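Local coordinates for Tol-Pal system protein TolB (Acinetobacter baumannii, PDB 7MX5) that probably acts in the periplasm as part of the Tol-Pal system, which supports outer membrane invagination during cell division and outer membrane integrity, at residues 31-34 and 35-39; 286-289 and 290-293; 323-326 and 327-330. One frame throughout, in Å; residues are numbered along the deposited sequence.

Contact 1 (31-34 and 35-39)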
loop_
_atom_site.group_PDB
_atom_site.type_symbol
_atom_site.label_atom_id
_atom_site.label_comp_id
_atom_site.label_asym_id
_atom_site.label_seq_id
_atom_site.Cartn_x
_atom_site.Cartn_y
_atom_site.Cartn_z
ATOM N N ILE A 31 -19.332 -3.352 -6.347
ATOM C CA ILE A 31 -18.068 -2.979 -5.720
ATOM C C ILE A 31 -17.505 -4.149 -4.922
ATOM O O ILE A 31 -16.297 -4.417 -4.951
ATOM C CB ILE A 31 -18.261 -1.731 -4.839
ATOM C CG1 ILE A 31 -18.598 -0.514 -5.702
ATOM C CG2 ILE A 31 -17.018 -1.467 -4.000
ATOM C CD1 ILE A 31 -19.042 0.695 -4.906
ATOM N N VAL A 32 -18.371 -4.869 -4.202
ATOM C CA VAL A 32 -17.920 -6.027 -3.437
ATOM C C VAL A 32 -17.423 -7.123 -4.370
ATOM O O VAL A 32 -16.370 -7.730 -4.134
ATOM C CB VAL A 32 -19.049 -6.532 -2.521
ATOM C CG1 VAL A 32 -18.628 -7.810 -1.811
ATOM C CG2 VAL A 32 -19.437 -5.458 -1.517
ATOM N N GLU A 33 -18.169 -7.395 -5.444
ATOM C CA GLU A 33 -17.737 -8.391 -6.418
ATOM C C GLU A 33 -16.420 -7.996 -7.073
ATOM O O GLU A 33 -15.598 -8.864 -7.390
ATOM C CB GLU A 33 -18.826 -8.589 -7.474
ATOM C CG GLU A 33 -18.469 -9.571 -8.577
ATOM C CD GLU A 33 -19.528 -9.631 -9.659
ATOM O OE1 GLU A 33 -20.585 -8.989 -9.490
ATOM O OE2 GLU A 33 -19.306 -10.318 -10.678
ATOM N N THR A 34 -16.198 -6.695 -7.275
ATOM C CA THR A 34 -14.936 -6.243 -7.849
ATOM C C THR A 34 -13.794 -6.377 -6.848
ATOM O O THR A 34 -12.677 -6.754 -7.220
ATOM C CB THR A 34 -15.064 -4.796 -8.325
ATOM O OG1 THR A 34 -16.221 -4.666 -9.160
ATOM C CG2 THR A 34 -13.827 -4.381 -9.107
ATOM N N ASP A 35 -14.055 -6.070 -5.576
ATOM C CA ASP A 35 -13.023 -6.209 -4.553
ATOM C C ASP A 35 -12.599 -7.664 -4.399
ATOM O O ASP A 35 -11.404 -7.976 -4.374
ATOM C CB ASP A 35 -13.527 -5.655 -3.219
ATOM C CG ASP A 35 -13.664 -4.146 -3.225
ATOM O OD1 ASP A 35 -12.986 -3.484 -4.038
ATOM O OD2 ASP A 35 -14.453 -3.622 -2.409
ATOM N N LEU A 36 -13.574 -8.572 -4.299
ATOM C CA LEU A 36 -13.255 -9.988 -4.141
ATOM C C LEU A 36 -12.450 -10.516 -5.321
ATOM O O LEU A 36 -11.607 -11.404 -5.149
ATOM C CB LEU A 36 -14.542 -10.796 -3.969
ATOM C CG LEU A 36 -15.325 -10.543 -2.678
ATOM C CD1 LEU A 36 -16.277 -11.692 -2.389
ATOM C CD2 LEU A 36 -14.379 -10.321 -1.506
ATOM N N ASN A 37 -12.684 -9.980 -6.519
ATOM C CA ASN A 37 -11.921 -10.386 -7.692
ATOM C C ASN A 37 -10.530 -9.769 -7.738
ATOM O O ASN A 37 -9.710 -10.200 -8.555
ATOM C CB ASN A 37 -12.686 -10.033 -8.969
ATOM C CG ASN A 37 -13.610 -11.147 -9.418
ATOM O OD1 ASN A 37 -13.159 -12.230 -9.792
ATOM N ND2 ASN A 37 -14.912 -10.888 -9.382
ATOM N N ARG A 38 -10.246 -8.778 -6.893
ATOM C CA ARG A 38 -8.910 -8.206 -6.788
ATOM C C ARG A 38 -8.250 -8.533 -5.451
ATOM O O ARG A 38 -7.278 -7.876 -5.060
ATOM C CB ARG A 38 -8.951 -6.693 -7.024
ATOM C CG ARG A 38 -9.525 -5.861 -5.886
ATOM C CD ARG A 38 -9.265 -4.379 -6.126
ATOM N NE ARG A 38 -10.099 -3.518 -5.295
ATOM C CZ ARG A 38 -9.685 -2.916 -4.188
ATOM N NH1 ARG A 38 -8.447 -3.062 -3.743
ATOM N NH2 ARG A 38 -10.532 -2.146 -3.513
ATOM N N SER A 39 -8.748 -9.554 -4.753
ATOM C CA SER A 39 -8.196 -9.971 -3.471
ATOM C C SER A 39 -6.902 -10.762 -3.603
ATOM O O SER A 39 -6.206 -10.946 -2.598
ATOM C CB SER A 39 -9.224 -10.813 -2.710
ATOM O OG SER A 39 -9.416 -12.069 -3.341
#
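Ile-31 and Asp-35, Val-32 and Leu-36, and Glu-33 and Asn-37 pair along the last turns of helix 29-37, the helix of a beta-alpha-beta unit with strands 16-19 and 43-45 in the amino-terminal domain of TolB. Two i to i+4 backbone bonds are regular: Asp-35 N to Ile-31 O, 2.9 Å, and Leu-36 N to Val-32 O, 2.9 Å and nearly straight at 172°. At the C-terminal end Arg-38 N turns to Asp-35 O, 2.9 Å, and its bond to Thr-34 O is weak. Glu-33 O takes two donors of one residue: Asn-37 N at 3.2 Å and the amide Asn-37 ND2 at 2.9 Å, arriving from opposite faces of the carbonyl plane. ND2 also bonds Ser-44 O, so the amide ties the helix end to strand 43-45. The Glu-33 chain runs alongside it, CG anti to the backbone N (chi1 178°), and its OE1 goes on to Ser-46. Beside Ile-31, whose CG2 lies 3.7 Å from Asp-35 OD2, the buried carboxylate divides its oxygens: OD2 is hydrogen-bonded to His-115 and Ser-118 of helix 110-126, while OD1 forms a salt bridge with Arg-38 NH2 at 2.8 Å. These three partners, the arginine cationic, would probably favour the ionised form. On the apolar side Val-32 CG1 approaches Leu-36 CG at 4.4 Å, and both side chains face strand 16-19. Packed also on helix 110-126, helix 29-37 forms the beta-alpha-beta crossover between adjacent parallel strands 16-19 and 43-45.

Contact 2 (286-289 and 290-293); sequences RYDF and GNGS
Asp-288 and Asn-291 cross at about a right angle, their carboxylate and amide planes 86° apart; Asp-288 OD2 stands 2.9 Å from Asn-291 OD1, a close and probably unfavourable approach of two acceptors without a hydrogen bond. The carboxylate swings out with CG anti to the backbone N (chi1 -168°), which brings OD2 over the turn, where it accepts a weak bond from Asn-291 N at 3.4 Å. OD1 faces the other way, taking the guanidinium of Arg-286 in a salt bridge, NH2 at 3.2 Å, whose hydrogen bonds are weak, and a proton from a water that in turn accepts from Gly-290 N. The Asn-291 amide reaches forward along the chain: Ser-293 N meets OD1 at 3.1 Å from well above the carbonyl plane, making an Asx turn. This is the hairpin loop between strands 283-288 and 294-296, the last two of a four-stranded antiparallel propeller blade. Asp-288 N to Ser-293 O, 2.8 Å, closes it, and Gly-292 N bonds Asp-288 O weakly within. The Tyr-287 ring lies obliquely against Gly-292, with CE1 3.3 Å from Gly-292 O and OH 3.4 Å from Gly-292 CA. Tyr-287 and Phe-289 both turn their rings to Phe-272.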
loop_
_atom_site.group_PDB
_atom_site.type_symbol
_atom_site.label_atom_id
_atom_site.label_comp_id
_atom_site.label_asym_id
_atom_site.label_seq_id
_atom_site.Cartn_x
_atom_site.Cartn_y
_atom_site.Cartn_z
ATOM N N ARG A 286 20.980 -3.059 8.778
ATOM C CA ARG A 286 20.092 -2.831 9.911
ATOM C C ARG A 286 20.874 -2.147 11.022
ATOM O O ARG A 286 21.852 -2.706 11.530
ATOM C CB ARG A 286 19.488 -4.145 10.411
ATOM C CG ARG A 286 18.578 -3.995 11.623
ATOM C CD ARG A 286 18.324 -5.337 12.292
ATOM N NE ARG A 286 17.471 -5.214 13.469
ATOM C CZ ARG A 286 17.921 -5.090 14.711
ATOM N NH1 ARG A 286 19.215 -5.062 14.979
ATOM N NH2 ARG A 286 17.047 -4.988 15.709
ATOM N N TYR A 287 20.446 -0.943 11.397
ATOM C CA TYR A 287 21.048 -0.201 12.497
ATOM C C TYR A 287 20.237 -0.449 13.762
ATOM O O TYR A 287 19.042 -0.140 13.806
ATOM C CB TYR A 287 21.108 1.296 12.193
ATOM C CG TYR A 287 21.691 2.121 13.322
ATOM C CD1 TYR A 287 23.058 2.348 13.409
ATOM C CD2 TYR A 287 20.876 2.662 14.310
ATOM C CE1 TYR A 287 23.595 3.096 14.440
ATOM C CE2 TYR A 287 21.403 3.411 15.343
ATOM C CZ TYR A 287 22.763 3.625 15.405
ATOM O OH TYR A 287 23.290 4.370 16.434
ATOM N N ASP A 288 20.891 -0.981 14.790
ATOM C CA ASP A 288 20.243 -1.266 16.064
ATOM C C ASP A 288 20.302 -0.028 16.953
ATOM O O ASP A 288 21.386 0.501 17.217
ATOM C CB ASP A 288 20.915 -2.454 16.750
ATOM C CG ASP A 288 20.112 -2.983 17.919
ATOM O OD1 ASP A 288 18.925 -3.319 17.724
ATOM O OD2 ASP A 288 20.667 -3.061 19.035
ATOM N N PHE A 289 19.135 0.431 17.413
ATOM C CA PHE A 289 19.099 1.578 18.316
ATOM C C PHE A 289 19.749 1.261 19.656
ATOM O O PHE A 289 20.351 2.145 20.276
ATOM C CB PHE A 289 17.659 2.039 18.537
ATOM C CG PHE A 289 17.066 2.776 17.371
ATOM C CD1 PHE A 289 17.700 3.883 16.836
ATOM C CD2 PHE A 289 15.864 2.367 16.818
ATOM C CE1 PHE A 289 17.149 4.565 15.766
ATOM C CE2 PHE A 289 15.308 3.044 15.748
ATOM C CZ PHE A 289 15.953 4.145 15.223
ATOM N N GLY A 290 19.639 0.016 20.116
ATOM C CA GLY A 290 20.134 -0.369 21.423
ATOM C C GLY A 290 21.624 -0.182 21.623
ATOM O O GLY A 290 22.045 0.514 22.552
ATOM N N ASN A 291 22.435 -0.796 20.762
ATOM C CA ASN A 291 23.884 -0.731 20.886
ATOM C C ASN A 291 24.551 0.073 19.778
ATOM O O ASN A 291 25.778 0.204 19.782
ATOM C CB ASN A 291 24.475 -2.147 20.926
ATOM C CG ASN A 291 24.196 -2.935 19.664
ATOM O OD1 ASN A 291 23.454 -2.492 18.788
ATOM N ND2 ASN A 291 24.794 -4.117 19.562
ATOM N N GLY A 292 23.782 0.611 18.834
ATOM C CA GLY A 292 24.359 1.387 17.756
ATOM C C GLY A 292 25.081 0.581 16.702
ATOM O O GLY A 292 25.846 1.154 15.920
ATOM N N SER A 293 24.863 -0.729 16.652
ATOM C CA SER A 293 25.553 -1.562 15.682
ATOM C C SER A 293 24.844 -1.519 14.333
ATOM O O SER A 293 23.656 -1.201 14.232
ATOM C CB SER A 293 25.638 -3.010 16.166
ATOM O OG SER A 293 24.441 -3.401 16.812
HETATM O O HOH W 1 17.479 -1.876 19.647
#

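Contact 3 (323-326 and 327-330); sequences SGSN and YKVA
Lys-328 folds back over Ser-325 and Asn-326, the chain that precedes it, and this arm is the loose, solvent side of the contact; the packed side is Tyr-327 and the strand that follows. CB of Tyr-327 leaves pointing away from the loop, though it lies 3.7 Å from Asn-326 C. The ring beyond it meets Phe-303 and lies against Val-319 of strand 315-320, while the backbone of Tyr-327 bonds Thr-345. Further on the chain belongs to a strand of the blade: Lys-328 pairs with His-320, and Val-329 and Ala-330 continue the antiparallel ladder between strands 315-320 and 339-344.

On the loose side, Lys-328 CG lies 3.5 Å and CE 3.3 Å from Asn-326 O, so the methylenes arch across that carbonyl and return toward Ser-325. The chain bends mainly at chi2, -91°, with a smaller departure from extended at chi4, which turns it back toward the loop instead of letting it run out along the strand. The ammonium NZ stands 3.4 Å from Ser-325 OG, a weak hydrogen bond, and 3.7 Å from Ser-325 CB. The serine oxygen is anti to its backbone N (chi1 -151°), on the side where the lysine tip arrives.

The contact thus sits where the loop after strand 315-320 enters strand 328-333 of a beta-propeller blade. The lysine meets the loop through one weak bond and methylene contacts with a carbonyl. Such a weak charge-dipole bond at the surface, with CE, next to the charged NZ, close to a carbonyl oxygen, would probably orient the ammonium only loosely.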
loop_
_atom_site.group_PDB
_atom_site.type_symbol
_atom_site.label_atom_id
_atom_site.label_comp_id
_atom_site.label_asym_id
_atom_site.label_seq_id
_atom_site.Cartn_x
_atom_site.Cartn_y
_atom_site.Cartn_z
ATOM N N SER A 323 23.169 -9.152 -11.111
ATOM C CA SER A 323 24.083 -8.429 -11.991
ATOM C C SER A 323 23.858 -8.728 -13.468
ATOM O O SER A 323 24.262 -7.928 -14.320
ATOM C CB SER A 323 25.533 -8.753 -11.619
ATOM O OG SER A 323 25.868 -10.083 -11.972
ATOM N N GLY A 324 23.223 -9.850 -13.794
ATOM C CA GLY A 324 22.919 -10.163 -15.174
ATOM C C GLY A 324 21.749 -9.373 -15.726
ATOM O O GLY A 324 21.812 -8.868 -16.850
ATOM N N SER A 325 20.678 -9.249 -14.942
ATOM C CA SER A 325 19.450 -8.608 -15.382
ATOM C C SER A 325 19.264 -7.264 -14.669
ATOM O O SER A 325 20.210 -6.718 -14.084
ATOM C CB SER A 325 18.277 -9.566 -15.157
ATOM O OG SER A 325 17.244 -9.334 -16.098
ATOM N N ASN A 326 18.040 -6.735 -14.714
ATOM C CA ASN A 326 17.732 -5.402 -14.227
ATOM C C ASN A 326 16.989 -5.471 -12.891
ATOM O O ASN A 326 17.031 -6.495 -12.192
ATOM C CB ASN A 326 16.941 -4.651 -15.302
ATOM C CG ASN A 326 17.818 -4.187 -16.447
ATOM O OD1 ASN A 326 18.469 -4.993 -17.111
ATOM N ND2 ASN A 326 17.843 -2.880 -16.680
ATOM N N TYR A 327 16.320 -4.377 -12.534
ATOM C CA TYR A 327 15.721 -4.245 -11.214
ATOM C C TYR A 327 14.543 -5.196 -11.048
ATOM O O TYR A 327 13.739 -5.386 -11.965
ATOM C CB TYR A 327 15.263 -2.805 -10.984
ATOM C CG TYR A 327 16.380 -1.788 -11.023
ATOM C CD1 TYR A 327 17.434 -1.848 -10.122
ATOM C CD2 TYR A 327 16.385 -0.770 -11.968
ATOM C CE1 TYR A 327 18.459 -0.922 -10.157
ATOM C CE2 TYR A 327 17.405 0.162 -12.011
ATOM C CZ TYR A 327 18.440 0.081 -11.103
ATOM O OH TYR A 327 19.458 1.005 -11.142
ATOM N N LYS A 328 14.446 -5.795 -9.864
ATOM C CA LYS A 328 13.340 -6.669 -9.508
ATOM C C LYS A 328 12.790 -6.261 -8.151
ATOM O O LYS A 328 13.547 -5.856 -7.262
ATOM C CB LYS A 328 13.767 -8.145 -9.459
ATOM C CG LYS A 328 14.801 -8.547 -10.495
ATOM C CD LYS A 328 14.140 -9.042 -11.770
ATOM C CE LYS A 328 15.125 -9.064 -12.927
ATOM N NZ LYS A 328 14.907 -10.237 -13.815
ATOM N N VAL A 329 11.475 -6.361 -7.999
ATOM C CA VAL A 329 10.852 -6.266 -6.684
ATOM C C VAL A 329 10.983 -7.628 -6.016
ATOM O O VAL A 329 10.548 -8.643 -6.568
ATOM C CB VAL A 329 9.383 -5.835 -6.790
ATOM C CG1 VAL A 329 8.732 -5.824 -5.414
ATOM C CG2 VAL A 329 9.279 -4.467 -7.445
ATOM N N ALA A 330 11.602 -7.659 -4.840
ATOM C CA ALA A 330 11.878 -8.909 -4.151
ATOM C C ALA A 330 11.371 -8.844 -2.719
ATOM O O ALA A 330 11.211 -7.767 -2.137
ATOM C CB ALA A 330 13.377 -9.240 -4.160
#

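Contact 1 is the partly buried one, its centre about 17 Å from that of the chain, whereas contacts 2 and 3 lie on the surface, their centres at about 27 and 22 Å. Contact 1 belongs to helix 29-37 of the amino-terminal domain; the other two sit at strand ends in different four-stranded antiparallel blades, one in a hairpin after a strand, the other in a loop before one. No two of them touch, and contacts 1 and 2 lie on opposite sides of the chain's centre. Charge follows place: the aspartate of contact 1 is enclosed by protein partners, that of contact 2 also uses water, and contact 3 has a single weak lysine bond.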